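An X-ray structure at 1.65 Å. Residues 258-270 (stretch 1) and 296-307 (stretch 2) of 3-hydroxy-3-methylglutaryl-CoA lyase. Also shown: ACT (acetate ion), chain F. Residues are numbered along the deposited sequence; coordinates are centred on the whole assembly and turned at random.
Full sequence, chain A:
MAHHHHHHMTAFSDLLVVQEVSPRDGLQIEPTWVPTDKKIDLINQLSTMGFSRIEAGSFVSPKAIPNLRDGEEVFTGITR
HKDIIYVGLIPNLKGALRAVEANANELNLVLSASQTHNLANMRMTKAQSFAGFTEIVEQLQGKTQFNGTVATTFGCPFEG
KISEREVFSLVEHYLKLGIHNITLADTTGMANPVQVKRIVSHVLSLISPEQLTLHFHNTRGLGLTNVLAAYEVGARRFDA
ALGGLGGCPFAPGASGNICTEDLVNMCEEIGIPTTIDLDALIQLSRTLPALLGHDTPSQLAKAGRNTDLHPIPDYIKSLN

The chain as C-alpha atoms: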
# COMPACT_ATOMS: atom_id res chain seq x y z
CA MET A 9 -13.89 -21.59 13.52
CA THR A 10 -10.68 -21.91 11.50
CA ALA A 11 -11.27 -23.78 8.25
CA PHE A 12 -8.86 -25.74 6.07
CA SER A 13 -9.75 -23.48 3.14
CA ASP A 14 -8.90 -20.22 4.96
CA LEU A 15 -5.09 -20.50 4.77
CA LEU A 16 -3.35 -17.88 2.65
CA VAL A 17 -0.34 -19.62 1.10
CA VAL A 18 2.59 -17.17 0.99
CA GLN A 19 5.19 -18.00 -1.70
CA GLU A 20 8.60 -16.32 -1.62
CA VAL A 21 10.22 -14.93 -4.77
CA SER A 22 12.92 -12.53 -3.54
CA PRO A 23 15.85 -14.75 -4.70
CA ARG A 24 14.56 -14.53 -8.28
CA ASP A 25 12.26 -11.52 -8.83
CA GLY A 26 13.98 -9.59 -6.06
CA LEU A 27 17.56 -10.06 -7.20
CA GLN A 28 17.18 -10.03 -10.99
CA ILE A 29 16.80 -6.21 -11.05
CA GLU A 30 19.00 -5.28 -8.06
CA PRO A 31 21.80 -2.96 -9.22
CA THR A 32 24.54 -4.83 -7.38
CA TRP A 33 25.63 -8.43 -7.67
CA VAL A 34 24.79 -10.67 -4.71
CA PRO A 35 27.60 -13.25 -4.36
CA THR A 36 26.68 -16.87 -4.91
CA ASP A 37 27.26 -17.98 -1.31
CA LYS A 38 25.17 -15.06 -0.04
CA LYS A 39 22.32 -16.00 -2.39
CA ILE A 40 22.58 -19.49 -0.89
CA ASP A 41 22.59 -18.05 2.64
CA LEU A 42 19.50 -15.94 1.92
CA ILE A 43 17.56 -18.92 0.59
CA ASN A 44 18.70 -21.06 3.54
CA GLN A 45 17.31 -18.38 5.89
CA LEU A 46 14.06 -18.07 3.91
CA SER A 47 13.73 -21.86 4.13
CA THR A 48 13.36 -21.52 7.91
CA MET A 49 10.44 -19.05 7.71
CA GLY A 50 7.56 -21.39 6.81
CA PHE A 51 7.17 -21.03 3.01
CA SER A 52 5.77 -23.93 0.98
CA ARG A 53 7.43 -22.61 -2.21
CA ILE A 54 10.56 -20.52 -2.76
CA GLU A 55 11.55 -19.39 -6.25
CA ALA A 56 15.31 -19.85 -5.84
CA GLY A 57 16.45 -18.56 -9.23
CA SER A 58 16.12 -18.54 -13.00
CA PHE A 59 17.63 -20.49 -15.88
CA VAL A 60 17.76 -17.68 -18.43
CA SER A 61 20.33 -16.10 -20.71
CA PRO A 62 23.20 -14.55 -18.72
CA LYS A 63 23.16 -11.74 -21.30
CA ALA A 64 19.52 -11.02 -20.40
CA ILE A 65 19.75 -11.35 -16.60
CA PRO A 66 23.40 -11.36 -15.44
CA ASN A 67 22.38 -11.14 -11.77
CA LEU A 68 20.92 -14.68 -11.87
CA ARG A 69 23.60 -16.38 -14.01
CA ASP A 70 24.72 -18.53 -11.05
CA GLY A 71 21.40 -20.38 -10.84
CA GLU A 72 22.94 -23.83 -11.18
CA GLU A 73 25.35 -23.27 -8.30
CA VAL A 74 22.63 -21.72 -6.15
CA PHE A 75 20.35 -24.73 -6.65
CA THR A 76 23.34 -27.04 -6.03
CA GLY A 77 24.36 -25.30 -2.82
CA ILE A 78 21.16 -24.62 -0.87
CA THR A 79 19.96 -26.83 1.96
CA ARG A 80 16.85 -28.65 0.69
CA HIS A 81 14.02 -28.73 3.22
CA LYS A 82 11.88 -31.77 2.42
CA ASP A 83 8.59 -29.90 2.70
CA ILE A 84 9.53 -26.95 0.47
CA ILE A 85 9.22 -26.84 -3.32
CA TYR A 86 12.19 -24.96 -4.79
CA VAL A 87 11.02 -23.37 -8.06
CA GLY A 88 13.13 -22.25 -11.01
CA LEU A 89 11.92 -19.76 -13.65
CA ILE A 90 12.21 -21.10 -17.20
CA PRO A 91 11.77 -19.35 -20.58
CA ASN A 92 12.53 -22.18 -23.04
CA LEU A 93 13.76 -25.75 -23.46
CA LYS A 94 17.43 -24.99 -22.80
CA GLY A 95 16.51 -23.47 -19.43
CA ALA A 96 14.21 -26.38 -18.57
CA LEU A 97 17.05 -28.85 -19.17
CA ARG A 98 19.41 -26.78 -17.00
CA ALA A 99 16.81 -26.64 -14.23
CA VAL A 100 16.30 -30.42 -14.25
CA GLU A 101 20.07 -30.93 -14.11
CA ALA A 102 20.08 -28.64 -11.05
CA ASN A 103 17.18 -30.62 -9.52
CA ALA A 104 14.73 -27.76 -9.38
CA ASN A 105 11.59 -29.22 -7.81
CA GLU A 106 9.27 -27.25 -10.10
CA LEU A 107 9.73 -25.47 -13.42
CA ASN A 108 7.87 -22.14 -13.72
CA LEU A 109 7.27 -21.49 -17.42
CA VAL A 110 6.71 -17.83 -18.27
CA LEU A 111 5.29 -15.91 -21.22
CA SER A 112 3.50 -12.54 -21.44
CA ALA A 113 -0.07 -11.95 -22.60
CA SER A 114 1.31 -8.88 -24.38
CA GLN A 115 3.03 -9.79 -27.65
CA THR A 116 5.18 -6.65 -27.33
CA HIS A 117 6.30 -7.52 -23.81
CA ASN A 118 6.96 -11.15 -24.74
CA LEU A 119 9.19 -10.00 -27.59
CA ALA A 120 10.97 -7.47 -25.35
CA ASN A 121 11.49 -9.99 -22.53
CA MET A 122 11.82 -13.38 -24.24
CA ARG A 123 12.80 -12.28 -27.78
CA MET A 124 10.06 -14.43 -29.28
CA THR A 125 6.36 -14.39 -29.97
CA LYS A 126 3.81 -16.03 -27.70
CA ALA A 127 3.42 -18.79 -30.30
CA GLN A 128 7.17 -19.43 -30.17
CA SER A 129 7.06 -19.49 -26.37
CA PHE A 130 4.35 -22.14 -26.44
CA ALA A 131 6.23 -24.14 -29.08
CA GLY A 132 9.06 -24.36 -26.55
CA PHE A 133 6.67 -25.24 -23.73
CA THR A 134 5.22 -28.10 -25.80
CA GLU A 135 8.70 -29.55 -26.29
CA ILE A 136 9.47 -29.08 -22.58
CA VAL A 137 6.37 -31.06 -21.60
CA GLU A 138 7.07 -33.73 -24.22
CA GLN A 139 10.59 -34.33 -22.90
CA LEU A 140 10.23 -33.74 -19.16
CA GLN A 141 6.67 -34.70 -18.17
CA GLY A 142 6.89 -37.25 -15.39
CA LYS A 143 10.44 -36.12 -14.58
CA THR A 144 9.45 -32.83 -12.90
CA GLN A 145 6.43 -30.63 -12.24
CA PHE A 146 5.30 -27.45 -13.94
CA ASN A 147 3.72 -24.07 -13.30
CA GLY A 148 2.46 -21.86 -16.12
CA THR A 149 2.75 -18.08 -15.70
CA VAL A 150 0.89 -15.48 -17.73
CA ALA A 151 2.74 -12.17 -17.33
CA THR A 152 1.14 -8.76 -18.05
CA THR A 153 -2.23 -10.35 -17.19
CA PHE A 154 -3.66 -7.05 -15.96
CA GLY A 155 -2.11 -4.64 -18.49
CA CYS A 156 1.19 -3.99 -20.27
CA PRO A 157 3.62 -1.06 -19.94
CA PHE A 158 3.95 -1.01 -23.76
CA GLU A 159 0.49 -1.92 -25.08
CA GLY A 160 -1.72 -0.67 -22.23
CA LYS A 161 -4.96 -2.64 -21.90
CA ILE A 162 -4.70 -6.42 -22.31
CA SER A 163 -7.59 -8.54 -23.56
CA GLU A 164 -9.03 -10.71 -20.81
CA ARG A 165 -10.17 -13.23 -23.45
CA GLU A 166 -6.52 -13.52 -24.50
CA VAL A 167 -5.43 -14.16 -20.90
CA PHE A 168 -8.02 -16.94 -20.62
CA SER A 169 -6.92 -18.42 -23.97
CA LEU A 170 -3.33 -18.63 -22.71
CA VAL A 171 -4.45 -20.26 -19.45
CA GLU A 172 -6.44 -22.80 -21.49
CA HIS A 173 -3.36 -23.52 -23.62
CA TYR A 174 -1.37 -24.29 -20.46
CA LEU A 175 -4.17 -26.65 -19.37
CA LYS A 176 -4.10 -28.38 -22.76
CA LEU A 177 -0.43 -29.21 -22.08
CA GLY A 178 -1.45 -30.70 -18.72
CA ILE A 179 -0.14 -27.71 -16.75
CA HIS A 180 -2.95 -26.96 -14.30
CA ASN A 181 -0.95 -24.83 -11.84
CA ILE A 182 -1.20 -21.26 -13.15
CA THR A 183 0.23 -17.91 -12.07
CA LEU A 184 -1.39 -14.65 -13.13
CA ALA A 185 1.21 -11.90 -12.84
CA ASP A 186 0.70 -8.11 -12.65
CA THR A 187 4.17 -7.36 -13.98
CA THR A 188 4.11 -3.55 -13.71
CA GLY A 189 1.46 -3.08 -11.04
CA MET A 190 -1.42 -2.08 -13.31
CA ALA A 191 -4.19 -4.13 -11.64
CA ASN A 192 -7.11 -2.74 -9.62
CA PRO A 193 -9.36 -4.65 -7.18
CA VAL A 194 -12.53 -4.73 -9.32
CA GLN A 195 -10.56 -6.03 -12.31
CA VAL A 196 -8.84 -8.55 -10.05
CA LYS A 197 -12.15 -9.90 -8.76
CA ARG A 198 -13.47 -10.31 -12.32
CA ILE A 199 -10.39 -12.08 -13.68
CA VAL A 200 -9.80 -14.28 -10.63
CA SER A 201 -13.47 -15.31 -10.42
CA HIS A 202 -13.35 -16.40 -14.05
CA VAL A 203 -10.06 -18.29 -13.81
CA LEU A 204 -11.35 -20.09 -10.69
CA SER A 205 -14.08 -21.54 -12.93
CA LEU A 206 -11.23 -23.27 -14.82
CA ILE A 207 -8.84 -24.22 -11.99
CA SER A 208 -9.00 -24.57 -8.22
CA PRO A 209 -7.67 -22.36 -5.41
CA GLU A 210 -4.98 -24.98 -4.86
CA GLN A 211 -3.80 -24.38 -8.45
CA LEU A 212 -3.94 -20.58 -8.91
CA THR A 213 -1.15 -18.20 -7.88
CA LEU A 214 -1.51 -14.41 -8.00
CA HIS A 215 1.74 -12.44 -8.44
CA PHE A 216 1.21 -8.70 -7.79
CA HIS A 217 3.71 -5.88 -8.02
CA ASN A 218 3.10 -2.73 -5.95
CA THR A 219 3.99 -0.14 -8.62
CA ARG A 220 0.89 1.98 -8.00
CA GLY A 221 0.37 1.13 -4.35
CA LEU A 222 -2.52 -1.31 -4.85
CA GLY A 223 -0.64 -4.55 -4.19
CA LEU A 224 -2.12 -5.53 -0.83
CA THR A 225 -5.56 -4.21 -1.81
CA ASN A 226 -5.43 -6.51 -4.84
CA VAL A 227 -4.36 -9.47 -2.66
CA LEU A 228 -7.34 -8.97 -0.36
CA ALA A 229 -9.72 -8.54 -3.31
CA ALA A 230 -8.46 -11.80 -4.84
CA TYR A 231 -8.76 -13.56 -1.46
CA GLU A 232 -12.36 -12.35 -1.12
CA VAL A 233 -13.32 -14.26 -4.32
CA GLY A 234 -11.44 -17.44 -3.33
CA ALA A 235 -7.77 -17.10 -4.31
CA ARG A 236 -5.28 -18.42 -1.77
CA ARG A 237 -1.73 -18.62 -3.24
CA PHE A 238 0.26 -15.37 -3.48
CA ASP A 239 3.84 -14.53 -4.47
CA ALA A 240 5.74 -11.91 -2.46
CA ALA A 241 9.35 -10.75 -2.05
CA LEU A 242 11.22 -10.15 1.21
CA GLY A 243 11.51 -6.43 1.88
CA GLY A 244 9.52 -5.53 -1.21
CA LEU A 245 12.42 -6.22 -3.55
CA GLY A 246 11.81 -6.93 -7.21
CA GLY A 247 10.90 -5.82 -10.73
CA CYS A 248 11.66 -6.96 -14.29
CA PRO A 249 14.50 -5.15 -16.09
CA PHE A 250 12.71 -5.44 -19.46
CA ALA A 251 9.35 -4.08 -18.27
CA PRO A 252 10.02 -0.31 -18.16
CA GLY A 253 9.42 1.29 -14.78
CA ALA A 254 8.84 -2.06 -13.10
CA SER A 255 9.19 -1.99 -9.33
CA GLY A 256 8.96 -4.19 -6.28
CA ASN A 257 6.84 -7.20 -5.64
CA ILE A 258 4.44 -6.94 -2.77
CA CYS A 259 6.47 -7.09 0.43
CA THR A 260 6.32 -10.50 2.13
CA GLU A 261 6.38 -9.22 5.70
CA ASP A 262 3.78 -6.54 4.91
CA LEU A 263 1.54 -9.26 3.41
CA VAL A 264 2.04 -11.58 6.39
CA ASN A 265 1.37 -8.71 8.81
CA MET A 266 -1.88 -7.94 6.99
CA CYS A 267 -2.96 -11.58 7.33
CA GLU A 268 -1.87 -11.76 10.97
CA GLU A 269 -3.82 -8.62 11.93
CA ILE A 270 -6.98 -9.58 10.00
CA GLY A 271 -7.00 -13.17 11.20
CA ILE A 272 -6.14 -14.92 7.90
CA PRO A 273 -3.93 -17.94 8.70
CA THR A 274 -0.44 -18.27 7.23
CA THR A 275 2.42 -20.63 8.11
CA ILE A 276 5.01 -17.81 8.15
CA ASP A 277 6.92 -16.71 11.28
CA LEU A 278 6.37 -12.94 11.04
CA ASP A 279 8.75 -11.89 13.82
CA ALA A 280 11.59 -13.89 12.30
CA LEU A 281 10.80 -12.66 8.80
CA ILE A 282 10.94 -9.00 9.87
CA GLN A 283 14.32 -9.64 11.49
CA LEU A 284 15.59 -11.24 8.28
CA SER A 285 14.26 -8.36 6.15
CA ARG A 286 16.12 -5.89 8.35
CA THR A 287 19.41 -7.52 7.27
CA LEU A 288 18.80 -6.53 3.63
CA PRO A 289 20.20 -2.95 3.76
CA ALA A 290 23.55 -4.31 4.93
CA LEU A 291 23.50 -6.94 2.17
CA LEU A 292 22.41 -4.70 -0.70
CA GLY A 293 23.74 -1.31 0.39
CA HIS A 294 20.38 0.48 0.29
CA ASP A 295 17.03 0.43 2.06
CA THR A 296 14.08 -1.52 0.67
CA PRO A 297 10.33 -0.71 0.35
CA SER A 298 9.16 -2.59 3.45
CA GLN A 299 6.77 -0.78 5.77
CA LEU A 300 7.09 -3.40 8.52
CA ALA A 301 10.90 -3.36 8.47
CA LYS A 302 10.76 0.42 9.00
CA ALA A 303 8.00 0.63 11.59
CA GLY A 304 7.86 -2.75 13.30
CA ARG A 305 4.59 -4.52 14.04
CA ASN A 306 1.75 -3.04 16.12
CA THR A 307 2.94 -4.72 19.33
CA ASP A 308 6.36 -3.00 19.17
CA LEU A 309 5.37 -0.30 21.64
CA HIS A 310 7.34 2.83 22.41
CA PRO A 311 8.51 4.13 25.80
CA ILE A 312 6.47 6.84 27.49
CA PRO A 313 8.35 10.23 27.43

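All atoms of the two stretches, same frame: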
# COMPACT_ATOMS: atom_id res chain seq x y z
N ILE A 258 4.98 -7.20 -4.10
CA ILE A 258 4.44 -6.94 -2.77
C ILE A 258 5.41 -7.49 -1.73
O ILE A 258 6.07 -8.52 -1.92
CB ILE A 258 3.03 -7.53 -2.58
CG1 ILE A 258 3.00 -9.02 -2.87
CG2 ILE A 258 2.02 -6.77 -3.45
CD1 ILE A 258 1.73 -9.70 -2.35
N CYS A 259 5.52 -6.76 -0.62
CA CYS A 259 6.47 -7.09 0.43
C CYS A 259 5.96 -8.25 1.29
O CYS A 259 4.87 -8.17 1.86
CB CYS A 259 6.67 -5.84 1.28
SG CYS A 259 7.65 -6.11 2.75
N THR A 260 6.76 -9.30 1.42
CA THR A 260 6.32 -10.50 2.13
C THR A 260 5.91 -10.18 3.57
O THR A 260 4.85 -10.62 4.03
CB THR A 260 7.41 -11.57 2.13
OG1 THR A 260 7.84 -11.77 0.78
CG2 THR A 260 6.85 -12.90 2.64
N GLU A 261 6.74 -9.44 4.30
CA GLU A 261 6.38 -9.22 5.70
C GLU A 261 5.19 -8.27 5.84
O GLU A 261 4.42 -8.39 6.79
CB GLU A 261 7.60 -8.73 6.50
CG GLU A 261 8.21 -7.43 6.03
CD GLU A 261 9.34 -7.60 5.01
OE1 GLU A 261 9.44 -8.64 4.33
OE2 GLU A 261 10.12 -6.64 4.88
N ASP A 262 4.99 -7.35 4.88
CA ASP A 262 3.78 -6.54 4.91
C ASP A 262 2.55 -7.39 4.61
O ASP A 262 1.49 -7.20 5.23
CB ASP A 262 3.89 -5.36 3.93
CG ASP A 262 5.00 -4.37 4.29
OD1 ASP A 262 5.68 -4.55 5.32
OD2 ASP A 262 5.21 -3.39 3.53
N LEU A 263 2.65 -8.34 3.67
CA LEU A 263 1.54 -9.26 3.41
C LEU A 263 1.23 -10.13 4.62
O LEU A 263 0.06 -10.28 5.02
CB LEU A 263 1.88 -10.14 2.20
CG LEU A 263 0.98 -11.35 1.97
CD1 LEU A 263 -0.45 -10.90 1.68
CD2 LEU A 263 1.53 -12.21 0.82
N VAL A 264 2.26 -10.71 5.23
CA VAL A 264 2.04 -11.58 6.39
C VAL A 264 1.48 -10.78 7.56
O VAL A 264 0.61 -11.26 8.28
CB VAL A 264 3.32 -12.34 6.77
CG1 VAL A 264 3.11 -13.19 8.05
CG2 VAL A 264 3.77 -13.24 5.61
N ASN A 265 1.94 -9.54 7.74
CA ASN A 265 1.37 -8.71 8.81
C ASN A 265 -0.11 -8.44 8.56
O ASN A 265 -0.93 -8.50 9.48
CB ASN A 265 2.13 -7.39 8.94
CG ASN A 265 1.55 -6.50 10.03
OD1 ASN A 265 1.71 -6.78 11.23
ND2 ASN A 265 0.84 -5.44 9.62
N MET A 266 -0.48 -8.15 7.31
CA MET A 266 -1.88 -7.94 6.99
C MET A 266 -2.72 -9.15 7.37
O MET A 266 -3.78 -9.02 8.02
CB MET A 266 -2.04 -7.65 5.49
CG MET A 266 -3.51 -7.46 5.11
SD MET A 266 -3.80 -6.95 3.40
CE MET A 266 -3.54 -8.48 2.51
N CYS A 267 -2.27 -10.35 6.98
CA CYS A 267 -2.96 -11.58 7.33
C CYS A 267 -3.04 -11.76 8.84
O CYS A 267 -4.09 -12.12 9.38
CB CYS A 267 -2.25 -12.78 6.71
SG CYS A 267 -2.36 -12.85 4.92
N GLU A 268 -1.92 -11.54 9.54
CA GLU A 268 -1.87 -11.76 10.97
C GLU A 268 -2.84 -10.83 11.71
O GLU A 268 -3.53 -11.26 12.64
CB GLU A 268 -0.43 -11.59 11.46
CG GLU A 268 -0.20 -11.99 12.90
CD GLU A 268 1.11 -12.73 13.15
OE1 GLU A 268 1.61 -13.44 12.24
OE2 GLU A 268 1.60 -12.63 14.28
N GLU A 269 -2.92 -9.57 11.28
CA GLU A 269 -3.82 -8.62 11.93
C GLU A 269 -5.29 -8.89 11.62
O GLU A 269 -6.15 -8.69 12.47
CB GLU A 269 -3.44 -7.19 11.53
CG GLU A 269 -2.11 -6.75 12.11
CD GLU A 269 -2.11 -6.79 13.64
OE1 GLU A 269 -2.93 -6.07 14.24
OE2 GLU A 269 -1.33 -7.57 14.23
N ILE A 270 -5.59 -9.31 10.38
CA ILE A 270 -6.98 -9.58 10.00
C ILE A 270 -7.48 -10.87 10.62
O ILE A 270 -8.66 -10.98 10.97
CB ILE A 270 -7.08 -9.63 8.46
CG1 ILE A 270 -6.96 -8.23 7.86
CG2 ILE A 270 -8.38 -10.28 8.01
CD1 ILE A 270 -6.88 -8.30 6.32
N THR A 296 15.06 -0.86 1.52
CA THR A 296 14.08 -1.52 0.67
C THR A 296 12.68 -1.05 1.02
O THR A 296 12.45 -0.53 2.12
CB THR A 296 14.16 -3.06 0.80
OG1 THR A 296 13.43 -3.49 1.95
CG2 THR A 296 15.61 -3.53 0.90
N PRO A 297 11.70 -1.21 0.11
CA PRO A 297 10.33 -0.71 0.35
C PRO A 297 9.50 -1.66 1.21
O PRO A 297 8.54 -2.31 0.76
CB PRO A 297 9.75 -0.59 -1.06
CG PRO A 297 10.83 -1.00 -2.01
CD PRO A 297 11.85 -1.75 -1.26
N SER A 298 9.90 -1.79 2.47
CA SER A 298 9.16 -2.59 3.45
C SER A 298 8.64 -1.66 4.53
O SER A 298 9.43 -1.02 5.23
CB SER A 298 10.06 -3.65 4.09
OG SER A 298 9.40 -4.23 5.21
N GLN A 299 7.31 -1.61 4.70
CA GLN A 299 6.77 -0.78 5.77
C GLN A 299 7.02 -1.41 7.13
O GLN A 299 7.34 -0.70 8.10
CB GLN A 299 5.28 -0.53 5.55
CG GLN A 299 4.95 0.27 4.30
CD GLN A 299 5.49 1.69 4.35
OE1 GLN A 299 4.83 2.60 4.86
NE2 GLN A 299 6.69 1.88 3.83
N LEU A 300 6.90 -2.74 7.23
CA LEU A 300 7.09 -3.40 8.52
C LEU A 300 8.55 -3.37 8.96
O LEU A 300 8.82 -3.27 10.16
CB LEU A 300 6.57 -4.84 8.47
CG LEU A 300 5.11 -5.06 8.88
CD1 LEU A 300 4.92 -4.94 10.38
CD2 LEU A 300 4.15 -4.09 8.17
N ALA A 301 9.51 -3.44 8.04
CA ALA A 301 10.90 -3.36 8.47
C ALA A 301 11.20 -1.98 9.05
O ALA A 301 12.00 -1.86 9.99
CB ALA A 301 11.84 -3.67 7.31
N LYS A 302 10.56 -0.94 8.51
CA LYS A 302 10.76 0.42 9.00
C LYS A 302 10.08 0.64 10.34
O LYS A 302 10.67 1.22 11.26
CB LYS A 302 10.23 1.44 7.99
CG LYS A 302 10.95 1.53 6.66
CD LYS A 302 10.04 2.21 5.63
CE LYS A 302 10.82 2.80 4.46
NZ LYS A 302 11.67 1.80 3.76
N ALA A 303 8.82 0.22 10.46
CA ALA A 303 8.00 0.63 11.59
C ALA A 303 7.91 -0.41 12.69
O ALA A 303 7.62 -0.04 13.84
CB ALA A 303 6.58 0.96 11.11
N GLY A 304 8.16 -1.67 12.38
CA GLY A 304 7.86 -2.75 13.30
C GLY A 304 6.36 -3.02 13.34
O GLY A 304 5.54 -2.24 12.85
N ARG A 305 6.00 -4.15 13.93
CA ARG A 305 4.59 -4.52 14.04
C ARG A 305 3.90 -3.69 15.13
O ARG A 305 4.53 -2.97 15.90
CB ARG A 305 4.46 -6.01 14.34
CG ARG A 305 5.09 -6.39 15.67
CD ARG A 305 5.13 -7.90 15.81
NE ARG A 305 3.81 -8.46 15.55
CZ ARG A 305 3.58 -9.75 15.33
NH1 ARG A 305 4.59 -10.61 15.36
NH2 ARG A 305 2.33 -10.16 15.09
N ASN A 306 2.56 -3.82 15.18
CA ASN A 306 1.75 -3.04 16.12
C ASN A 306 2.22 -3.20 17.56
O ASN A 306 2.18 -2.25 18.35
CB ASN A 306 0.29 -3.46 16.04
CG ASN A 306 -0.46 -2.82 14.87
OD1 ASN A 306 0.13 -2.40 13.88
ND2 ASN A 306 -1.79 -2.76 14.99
N THR A 307 2.63 -4.42 17.94
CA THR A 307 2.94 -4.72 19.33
C THR A 307 4.32 -4.22 19.74
O THR A 307 4.67 -4.34 20.92
CB THR A 307 2.84 -6.22 19.59
OG1 THR A 307 3.65 -6.93 18.64
CG2 THR A 307 1.40 -6.69 19.46
C ACT F . 14.68 -1.41 5.30
O ACT F . 15.33 -1.26 4.23
OXT ACT F . 14.85 -2.25 6.22
CH3 ACT F . 13.50 -0.42 5.47
O HOH W 1 -0.73 -3.56 11.30
O HOH W 2 0.82 -8.81 13.11
O HOH W 3 1.04 -5.35 13.37
O HOH W 4 1.43 -6.82 15.90

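How do the two backbones lie against each other? Stretch 1 is a helix from T260 to I270, preceded by a short loop; stretch 2 holds a brief helix, 299-303, and then runs on as an irregular segment. The helix axes are nearly perpendicular, at 84°, and approach to 8.8 Å. The short helix meets the first turn of the long one, with the CA atoms of D262 and L300 5.8 Å apart. G304, with its positive phi, ends the short helix, and the chain beyond it follows the long helix toward its C-terminal end, bringing R305 near N265 and N306 near E269.

What holds the starts of the two helices together? Each has its own cap: S298 OG accepts from A301 N at 2.9 Å, while C259 SG accepts a weak bond from D262 N at 3.6 Å, a length typical of sulfur. D262 then reaches across to the other helix. Its OD2 accepts from Q299 N at 3.0 Å and its OD1 from L300 N at 2.9 Å, so one carboxylate serves two amides of the first turn, where no preceding helical carbonyls are available to them. S298 OG, besides capping, donates to E261 OE2 at 2.5 Å, a short bond that ties the cap residue itself to stretch 1.

What does the leucine pack against? L300 points toward the long helix and has 75 Å² covered by it, more than any other residue here. Its CB lies 3.9 Å from E261 CG, and its CD1 3.7 Å from N265 CG, so the leucine packs against the E261 methylene and the N265 amide group, and its CD2 lies 3.3 Å from D262 OD1; the surface it meets is largely polar.

How is the far end of the contact secured? R305 starts out sideways, but its bent side chain, p at chi1 and m at chi3, brings the guanidinium to E268, where NH2 and OE2 form a salt bridge at 2.7 Å. The carboxylate oxygen approaches the guanidinium edge near its plane, which suits a directional N-H bond as well as charge attraction.

What fills the gaps between these polar groups? Water links side chains, and the N306 backbone amide, where the chains lie farther apart. Water 1 accepts from N265 ND2 and donates to N306 OD1, both at 3.0 Å, while water 3 donates to N265 OD1 at 2.7 Å and accepts from N306 N at 2.8 Å. Both halves of the N265 amide are thus used to reach N306. Water 2 donates to N265 OD1 at 2.9 Å and to E269 OE2 at 2.7 Å, and accepts a weak bond from R305 NH2 at 2.8 Å.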